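Local coordinates for cellulosomal scaffoldin adaptor protein B (Acetivibrio cellulolyticus, PDB 4U3S) that serves as a cellulosomal scaffoldin, probably with a role in carbohydrate degradation, whose third type II cohesin domain, the part described here, is expected to bind a dockerin module, at residues A[46-51]-A[55-60]; A[72-77]-A[102-107]. One frame throughout, in Å; residues are numbered along the deposited sequence.

Contact 1 (A[46-51]-A[55-60]); sequences LQAVNP and VAYTNS
Val-49 and Ala-56 form an isolated antiparallel bridge in the cohesin beta-sandwich, where the chain leaving strand 46-49 doubles back on its end before reaching strand 64-65. They are a non-hydrogen-bonded pair, their CA atoms 4.1 Å apart, with one backbone bond on either side. Tyr-57 N donates to Ala-48 O at 2.9 Å, and Asn-50 N donates to Val-55 O at 2.8 Å; both bonds are nearly straight, at 170°. The pair illustrates how two backbone bonds can lay an irregular loop along the end of a strand. Val-55 O also receives a CA-H...O contact from Val-49, and the Ala-48 carbonyl takes a second donor, a water that bridges it to Tyr-57 O.

Tyr-57 contributes more to the packing than any other residue, much of it ring against backbone. With CG turned beside its own backbone N and away from its carbonyl carbon (chi1 -83°), its ring runs along the strand backbone rather than out over the loop. Beyond the two segments the ring meets that of His-82 with nearly parallel planes and touches Val-116 of strand 111-120, probably helping to tie the loop to the sandwich. Asn-50 holds the turn from within, its OD1 accepting from the backbone N of Lys-52 and Thr-53. At the outer margin, the extended chain of Gln-47 brings NE2 to 3.7 Å from Ala-56 CB. Around the Tyr-57 ring, Val-49 N sits above one face, displaced toward the rim, while Ala-48 CB packs obliquely 3.7 Å from CD2. Tyr-57 CE1 comes to 3.4 Å from Val-49 C.

Contact 2 (A[72-77]-A[102-107]); sequences EDYGPI and RASESP
Tyr-74 and Ser-104 meet between two backbone turns, a 3-10 segment (72-74) leading into strand 76-80 and the C-terminal end of helix 98-104, both on the cohesin beta-sandwich. The main chains stay well apart, 9.5 Å at the nearest CA pair, Tyr-74 and Arg-102. Gly-75 closes the first turn with a bond from its N to Glu-72 O and leaves it at positive phi. On the other side Glu-105 N bonds to Arg-102 O, and Glu-105 is the first residue to leave helical geometry, with phi at 55°.

A single tyrosine spans the gap, a compact example of a side chain and a water joining a 3-10 turn to a helix end whose backbones do not touch. The CB atoms of both residues point toward the opposite segment, and Tyr-74 OH arrives 3.1 Å from Ser-104 CB, with Ser-104 OG 3.3 Å away and oblique to the ring. The serine oxygen is already engaged: it accepts from Ser-106 N at 3.1 Å, forming an ST turn, and is bonded to the carbonyl of Tyr-101. Its chi1 of 75° places OG between its own backbone N and carbonyl carbon, where it can serve both. Tyr-95 meets the Tyr-74 ring edge-to-face and Tyr-101 meets it with planes inclined at about 30°, so the aromatic neighbours probably help to set its orientation. One water completes the join in the plane of the Tyr-74 ring, 2.7 Å from OH. It donates to Ser-104 OG at 3.2 Å. Its other donated bond, of 2.7 Å, goes to Ser-106 O.

Contacts 1 and 2 follow one another along the chain and do not touch: their centres are 29 Å apart and their nearest atoms about 11 Å. They show two ways of securing local structure on one beta-sandwich. Contact 1 borders strand 111-120 of the mixed sheet, while contact 2 lies where strand 76-80 of the antiparallel sheet begins. Beyond contact 2, that strand runs back to a loop whose His-82 meets the Tyr-57 ring of contact 1. Ile-77, further along segment 72-77, packs on an apolar side chain of another protein in the assembly, so that segment, though not the Tyr-74 and Ser-104 contact itself, reaches the interface, whereas segments 46-51 and 55-60 touch no other chain there.

Contact 1 (A[46-51]-A[55-60])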
ATOM      1  N   LEU A  46      12.929  -2.306  21.670  1.00 27.22           N
ATOM      2  CA  LEU A  46      13.427  -3.135  20.591  1.00 26.81           C
ATOM      3  C   LEU A  46      13.704  -2.280  19.365  1.00 25.47           C
ATOM      4  O   LEU A  46      12.924  -1.395  19.046  1.00 25.81           O
ATOM      5  CB  LEU A  46      12.420  -4.234  20.232  1.00 26.45           C
ATOM      6  CG  LEU A  46      12.003  -5.221  21.315  1.00 27.43           C
ATOM      7  CD1 LEU A  46      10.987  -6.205  20.764  1.00 25.70           C
ATOM      8  CD2 LEU A  46      13.192  -5.961  21.906  1.00 29.05           C
ATOM      9  N   GLN A  47      14.834  -2.540  18.709  1.00 24.78           N
ATOM     10  CA  GLN A  47      15.180  -1.895  17.449  1.00 24.08           C
ATOM     11  C   GLN A  47      15.004  -2.909  16.336  1.00 23.60           C
ATOM     12  O   GLN A  47      15.637  -3.980  16.356  1.00 23.40           O
ATOM     13  CB  GLN A  47      16.639  -1.445  17.491  1.00 25.17           C
ATOM     14  CG  GLN A  47      17.137  -0.835  16.211  1.00 25.51           C
ATOM     15  CD  GLN A  47      18.611  -0.517  16.284  1.00 26.96           C
ATOM     16  OE1 GLN A  47      19.395  -1.270  16.874  1.00 30.40           O
ATOM     17  NE2 GLN A  47      18.993   0.626  15.744  1.00 27.82           N
ATOM     18  N   ALA A  48      14.173  -2.569  15.352  1.00 21.46           N
ATOM     19  CA  ALA A  48      14.001  -3.421  14.198  1.00 20.22           C
ATOM     20  C   ALA A  48      15.284  -3.445  13.358  1.00 19.68           C
ATOM     21  O   ALA A  48      15.842  -2.385  13.065  1.00 20.10           O
ATOM     22  CB  ALA A  48      12.831  -2.926  13.355  1.00 19.31           C
ATOM     23  N   VAL A  49      15.741  -4.650  12.991  1.00 20.55           N
ATOM     24  CA  VAL A  49      16.969  -4.857  12.209  1.00 21.04           C
ATOM     25  C   VAL A  49      16.782  -6.019  11.251  1.00 21.04           C
ATOM     26  O   VAL A  49      15.856  -6.833  11.411  1.00 20.88           O
ATOM     27  CB  VAL A  49      18.208  -5.174  13.075  1.00 23.34           C
ATOM     28  CG1 VAL A  49      18.440  -4.093  14.113  1.00 24.40           C
ATOM     29  CG2 VAL A  49      18.071  -6.538  13.760  1.00 24.02           C
ATOM     30  N   ASN A  50      17.633  -6.087  10.239  1.00 21.51           N
ATOM     31  CA  ASN A  50      17.631  -7.247   9.361  1.00 20.28           C
ATOM     32  C   ASN A  50      18.119  -8.427  10.188  1.00 21.90           C
ATOM     33  O   ASN A  50      19.163  -8.330  10.812  1.00 22.18           O
ATOM     34  CB  ASN A  50      18.530  -6.998   8.145  1.00 21.55           C
ATOM     35  CG  ASN A  50      18.609  -8.189   7.235  1.00 20.63           C
ATOM     36  OD1 ASN A  50      19.111  -9.222   7.609  1.00 22.27           O
ATOM     37  ND2 ASN A  50      18.128  -8.037   6.014  1.00 21.23           N
ATOM     38  N   PRO A  51      17.368  -9.532  10.185  1.00 20.69           N
ATOM     39  CA  PRO A  51      17.665 -10.638  11.101  1.00 23.50           C
ATOM     40  C   PRO A  51      18.957 -11.377  10.717  1.00 24.45           C
ATOM     41  O   PRO A  51      19.603 -11.965  11.589  1.00 28.06           O
ATOM     42  CB  PRO A  51      16.418 -11.521  10.987  1.00 21.53           C
ATOM     43  CG  PRO A  51      15.904 -11.261   9.616  1.00 21.17           C
ATOM     44  CD  PRO A  51      16.139  -9.791   9.400  1.00 20.10           C
ATOM     45  N   VAL A  55      21.743  -5.122  10.232  1.00 23.55           N
ATOM     46  CA  VAL A  55      21.637  -3.735   9.750  1.00 22.06           C
ATOM     47  C   VAL A  55      20.266  -3.181  10.171  1.00 21.99           C
ATOM     48  O   VAL A  55      19.221  -3.782   9.887  1.00 22.31           O
ATOM     49  CB  VAL A  55      21.814  -3.621   8.211  1.00 22.07           C
ATOM     50  CG1 VAL A  55      21.545  -2.196   7.733  1.00 22.11           C
ATOM     51  CG2 VAL A  55      23.209  -4.029   7.771  1.00 23.22           C
ATOM     52  N   ALA A  56      20.285  -2.053  10.879  1.00 22.78           N
ATOM     53  CA  ALA A  56      19.042  -1.463  11.384  1.00 21.90           C
ATOM     54  C   ALA A  56      18.102  -1.117  10.253  1.00 20.78           C
ATOM     55  O   ALA A  56      18.526  -0.635   9.208  1.00 22.94           O
ATOM     56  CB  ALA A  56      19.327  -0.218  12.202  1.00 23.52           C
ATOM     57  N   TYR A  57      16.809  -1.340  10.494  1.00 19.75           N
ATOM     58  CA  TYR A  57      15.798  -0.956   9.557  1.00 19.36           C
ATOM     59  C   TYR A  57      15.669   0.549   9.487  1.00 19.73           C
ATOM     60  O   TYR A  57      15.648   1.225  10.524  1.00 19.85           O
ATOM     61  CB  TYR A  57      14.407  -1.466   9.971  1.00 19.14           C
ATOM     62  CG  TYR A  57      14.079  -2.902   9.581  1.00 20.19           C
ATOM     63  CD1 TYR A  57      15.050  -3.775   9.106  1.00 20.61           C
ATOM     64  CD2 TYR A  57      12.785  -3.369   9.683  1.00 21.26           C
ATOM     65  CE1 TYR A  57      14.730  -5.056   8.734  1.00 19.86           C
ATOM     66  CE2 TYR A  57      12.454  -4.671   9.346  1.00 22.27           C
ATOM     67  CZ  TYR A  57      13.432  -5.511   8.885  1.00 22.99           C
ATOM     68  OH  TYR A  57      13.104  -6.800   8.538  1.00 25.61           O
ATOM     69  N   THR A  58      15.517   1.033   8.271  1.00 18.68           N
ATOM     70  CA  THR A  58      14.999   2.380   8.011  1.00 20.61           C
ATOM     71  C   THR A  58      13.532   2.162   7.680  1.00 18.87           C
ATOM     72  O   THR A  58      13.053   1.026   7.651  1.00 17.30           O
ATOM     73  CB  THR A  58      15.677   3.059   6.805  1.00 21.99           C
ATOM     74  OG1 THR A  58      15.327   2.369   5.596  1.00 22.33           O
ATOM     75  CG2 THR A  58      17.177   3.092   6.964  1.00 25.22           C
ATOM     76  N   ASN A  59      12.795   3.234   7.380  1.00 19.61           N
ATOM     77  CA  ASN A  59      11.380   3.058   7.073  1.00 20.05           C
ATOM     78  C   ASN A  59      11.117   2.393   5.716  1.00 19.04           C
ATOM     79  O   ASN A  59       9.958   2.181   5.352  1.00 18.67           O
ATOM     80  CB  ASN A  59      10.662   4.417   7.170  1.00 19.58           C
ATOM     81  CG  ASN A  59      10.426   4.843   8.598  1.00 21.17           C
ATOM     82  OD1 ASN A  59      10.406   4.012   9.509  1.00 21.55           O
ATOM     83  ND2 ASN A  59      10.220   6.137   8.806  1.00 24.14           N
ATOM     84  N   SER A  60      12.175   2.049   4.968  1.00 17.25           N
ATOM     85  CA  SER A  60      11.995   1.354   3.689  1.00 17.64           C
ATOM     86  C   SER A  60      12.610  -0.061   3.652  1.00 17.50           C
ATOM     87  O   SER A  60      12.602  -0.712   2.614  1.00 18.60           O
ATOM     88  CB  SER A  60      12.549   2.192   2.551  1.00 21.44           C
ATOM     89  OG  SER A  60      13.931   2.431   2.735  1.00 22.21           O
TER
HETATM   90  O   HOH W   1      15.261   0.336  13.204  1.00 21.96           O

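Contact 2 (A[72-77]-A[102-107])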
ATOM      1  N   GLU A  72      10.701 -17.721  -8.385  1.00 15.76           N
ATOM      2  CA  GLU A  72      10.926 -16.562  -9.235  1.00 16.79           C
ATOM      3  C   GLU A  72      10.063 -16.571 -10.513  1.00 16.27           C
ATOM      4  O   GLU A  72       9.776 -15.511 -11.075  1.00 16.15           O
ATOM      5  CB  GLU A  72      12.408 -16.453  -9.594  1.00 16.96           C
ATOM      6  CG  GLU A  72      13.296 -16.135  -8.377  1.00 17.28           C
ATOM      7  CD  GLU A  72      13.169 -14.720  -7.842  1.00 19.39           C
ATOM      8  OE1 GLU A  72      12.550 -13.873  -8.502  1.00 19.94           O
ATOM      9  OE2 GLU A  72      13.784 -14.435  -6.774  1.00 23.62           O
ATOM     10  N   ASP A  73       9.675 -17.747 -10.989  1.00 16.81           N
ATOM     11  CA  ASP A  73       8.786 -17.829 -12.190  1.00 17.54           C
ATOM     12  C   ASP A  73       7.424 -17.162 -11.994  1.00 18.43           C
ATOM     13  O   ASP A  73       6.744 -16.888 -12.981  1.00 18.37           O
ATOM     14  CB  ASP A  73       8.559 -19.290 -12.606  1.00 18.59           C
ATOM     15  CG  ASP A  73       9.742 -19.896 -13.365  1.00 20.17           C
ATOM     16  OD1 ASP A  73      10.664 -19.161 -13.791  1.00 19.86           O
ATOM     17  OD2 ASP A  73       9.717 -21.135 -13.561  1.00 22.25           O
ATOM     18  N   TYR A  74       7.010 -16.928 -10.751  1.00 17.18           N
ATOM     19  CA  TYR A  74       5.702 -16.253 -10.506  1.00 17.71           C
ATOM     20  C   TYR A  74       5.894 -14.757 -10.174  1.00 18.17           C
ATOM     21  O   TYR A  74       4.960 -14.038  -9.780  1.00 17.33           O
ATOM     22  CB  TYR A  74       4.924 -16.957  -9.395  1.00 17.99           C
ATOM     23  CG  TYR A  74       4.905 -18.460  -9.487  1.00 18.24           C
ATOM     24  CD1 TYR A  74       4.909 -19.129 -10.725  1.00 19.36           C
ATOM     25  CD2 TYR A  74       4.892 -19.232  -8.338  1.00 18.57           C
ATOM     26  CE1 TYR A  74       4.908 -20.508 -10.782  1.00 20.04           C
ATOM     27  CE2 TYR A  74       4.859 -20.615  -8.390  1.00 19.27           C
ATOM     28  CZ  TYR A  74       4.856 -21.258  -9.606  1.00 20.52           C
ATOM     29  OH  TYR A  74       4.858 -22.621  -9.669  1.00 22.65           O
ATOM     30  N   GLY A  75       7.121 -14.285 -10.285  1.00 16.20           N
ATOM     31  CA  GLY A  75       7.368 -12.839 -10.153  1.00 16.67           C
ATOM     32  C   GLY A  75       7.066 -12.220  -8.787  1.00 14.98           C
ATOM     33  O   GLY A  75       6.271 -11.266  -8.671  1.00 16.97           O
ATOM     34  N   PRO A  76       7.718 -12.728  -7.734  1.00 16.12           N
ATOM     35  CA  PRO A  76       7.531 -12.155  -6.405  1.00 15.54           C
ATOM     36  C   PRO A  76       7.997 -10.705  -6.300  1.00 15.36           C
ATOM     37  O   PRO A  76       8.986 -10.316  -6.931  1.00 15.92           O
ATOM     38  CB  PRO A  76       8.396 -13.030  -5.519  1.00 16.19           C
ATOM     39  CG  PRO A  76       9.442 -13.547  -6.407  1.00 16.43           C
ATOM     40  CD  PRO A  76       8.817 -13.708  -7.761  1.00 15.41           C
ATOM     41  N   ILE A  77       7.263  -9.930  -5.517  1.00 15.19           N
ATOM     42  CA  ILE A  77       7.560  -8.542  -5.209  1.00 16.30           C
ATOM     43  C   ILE A  77       7.403  -8.345  -3.719  1.00 16.20           C
ATOM     44  O   ILE A  77       6.708  -9.120  -3.044  1.00 16.47           O
ATOM     45  CB  ILE A  77       6.633  -7.569  -5.979  1.00 17.16           C
ATOM     46  CG1 ILE A  77       5.153  -7.870  -5.711  1.00 18.47           C
ATOM     47  CG2 ILE A  77       7.000  -7.648  -7.441  1.00 19.15           C
ATOM     48  CD1 ILE A  77       4.193  -6.808  -6.207  1.00 20.39           C
ATOM     49  N   ARG A 102      -1.102 -20.427 -10.858  1.00 19.67           N
ATOM     50  CA  ARG A 102      -2.241 -21.371 -10.889  1.00 20.12           C
ATOM     51  C   ARG A 102      -2.015 -22.557 -11.807  1.00 20.29           C
ATOM     52  O   ARG A 102      -2.426 -23.675 -11.493  1.00 20.79           O
ATOM     53  CB  ARG A 102      -3.536 -20.665 -11.294  1.00 21.67           C
ATOM     54  CG  ARG A 102      -4.064 -19.730 -10.234  1.00 21.75           C
ATOM     55  CD  ARG A 102      -5.498 -19.305 -10.505  1.00 24.25           C
ATOM     56  NE  ARG A 102      -5.704 -18.748 -11.842  1.00 24.95           N
ATOM     57  CZ  ARG A 102      -5.482 -17.481 -12.205  1.00 24.35           C
ATOM     58  NH1 ARG A 102      -5.037 -16.579 -11.344  1.00 22.90           N
ATOM     59  NH2 ARG A 102      -5.711 -17.113 -13.459  1.00 24.95           N
ATOM     60  N   ALA A 103      -1.349 -22.318 -12.933  1.00 20.46           N
ATOM     61  CA  ALA A 103      -1.066 -23.384 -13.890  1.00 22.02           C
ATOM     62  C   ALA A 103      -0.120 -24.456 -13.306  1.00 21.49           C
ATOM     63  O   ALA A 103      -0.155 -25.590 -13.751  1.00 22.48           O
ATOM     64  CB  ALA A 103      -0.485 -22.813 -15.169  1.00 22.73           C
ATOM     65  N   SER A 104       0.691 -24.110 -12.306  1.00 20.95           N
ATOM     66  CA  SER A 104       1.573 -25.116 -11.660  1.00 21.00           C
ATOM     67  C   SER A 104       0.819 -26.180 -10.874  1.00 22.02           C
ATOM     68  O   SER A 104       1.371 -27.259 -10.609  1.00 23.26           O
ATOM     69  CB  SER A 104       2.528 -24.434 -10.676  1.00 20.83           C
ATOM     70  OG  SER A 104       1.877 -24.038  -9.473  1.00 20.39           O
ATOM     71  N   GLU A 105      -0.391 -25.839 -10.435  1.00 21.17           N
ATOM     72  CA  GLU A 105      -1.220 -26.727  -9.589  1.00 23.27           C
ATOM     73  C   GLU A 105      -0.454 -27.151  -8.346  1.00 24.92           C
ATOM     74  O   GLU A 105      -0.663 -28.252  -7.803  1.00 27.00           O
ATOM     75  CB  GLU A 105      -1.703 -27.940 -10.381  1.00 24.12           C
ATOM     76  CG  GLU A 105      -2.597 -27.567 -11.548  1.00 24.80           C
ATOM     77  CD  GLU A 105      -3.254 -28.765 -12.194  1.00 27.52           C
ATOM     78  OE1 GLU A 105      -3.908 -29.537 -11.467  1.00 25.93           O
ATOM     79  OE2 GLU A 105      -3.162 -28.894 -13.425  1.00 30.29           O
ATOM     80  N   SER A 106       0.449 -26.274  -7.903  1.00 24.18           N
ATOM     81  CA  SER A 106       1.293 -26.539  -6.772  1.00 26.33           C
ATOM     82  C   SER A 106       1.193 -25.350  -5.830  1.00 23.78           C
ATOM     83  O   SER A 106       2.084 -24.481  -5.793  1.00 23.01           O
ATOM     84  CB  SER A 106       2.722 -26.749  -7.249  1.00 28.82           C
ATOM     85  OG  SER A 106       3.499 -27.308  -6.201  1.00 32.62           O
ATOM     86  N   PRO A 107       0.085 -25.263  -5.097  1.00 23.74           N
ATOM     87  CA  PRO A 107      -0.119 -24.130  -4.211  1.00 22.65           C
ATOM     88  C   PRO A 107       0.763 -24.172  -2.991  1.00 23.25           C
ATOM     89  O   PRO A 107       1.098 -25.271  -2.520  1.00 24.16           O
ATOM     90  CB  PRO A 107      -1.581 -24.256  -3.801  1.00 24.29           C
ATOM     91  CG  PRO A 107      -1.885 -25.698  -3.919  1.00 25.77           C
ATOM     92  CD  PRO A 107      -1.039 -26.213  -5.045  1.00 24.96           C
TER
HETATM   93  O   HOH W   2       4.104 -23.434  -7.213  1.00 22.88           O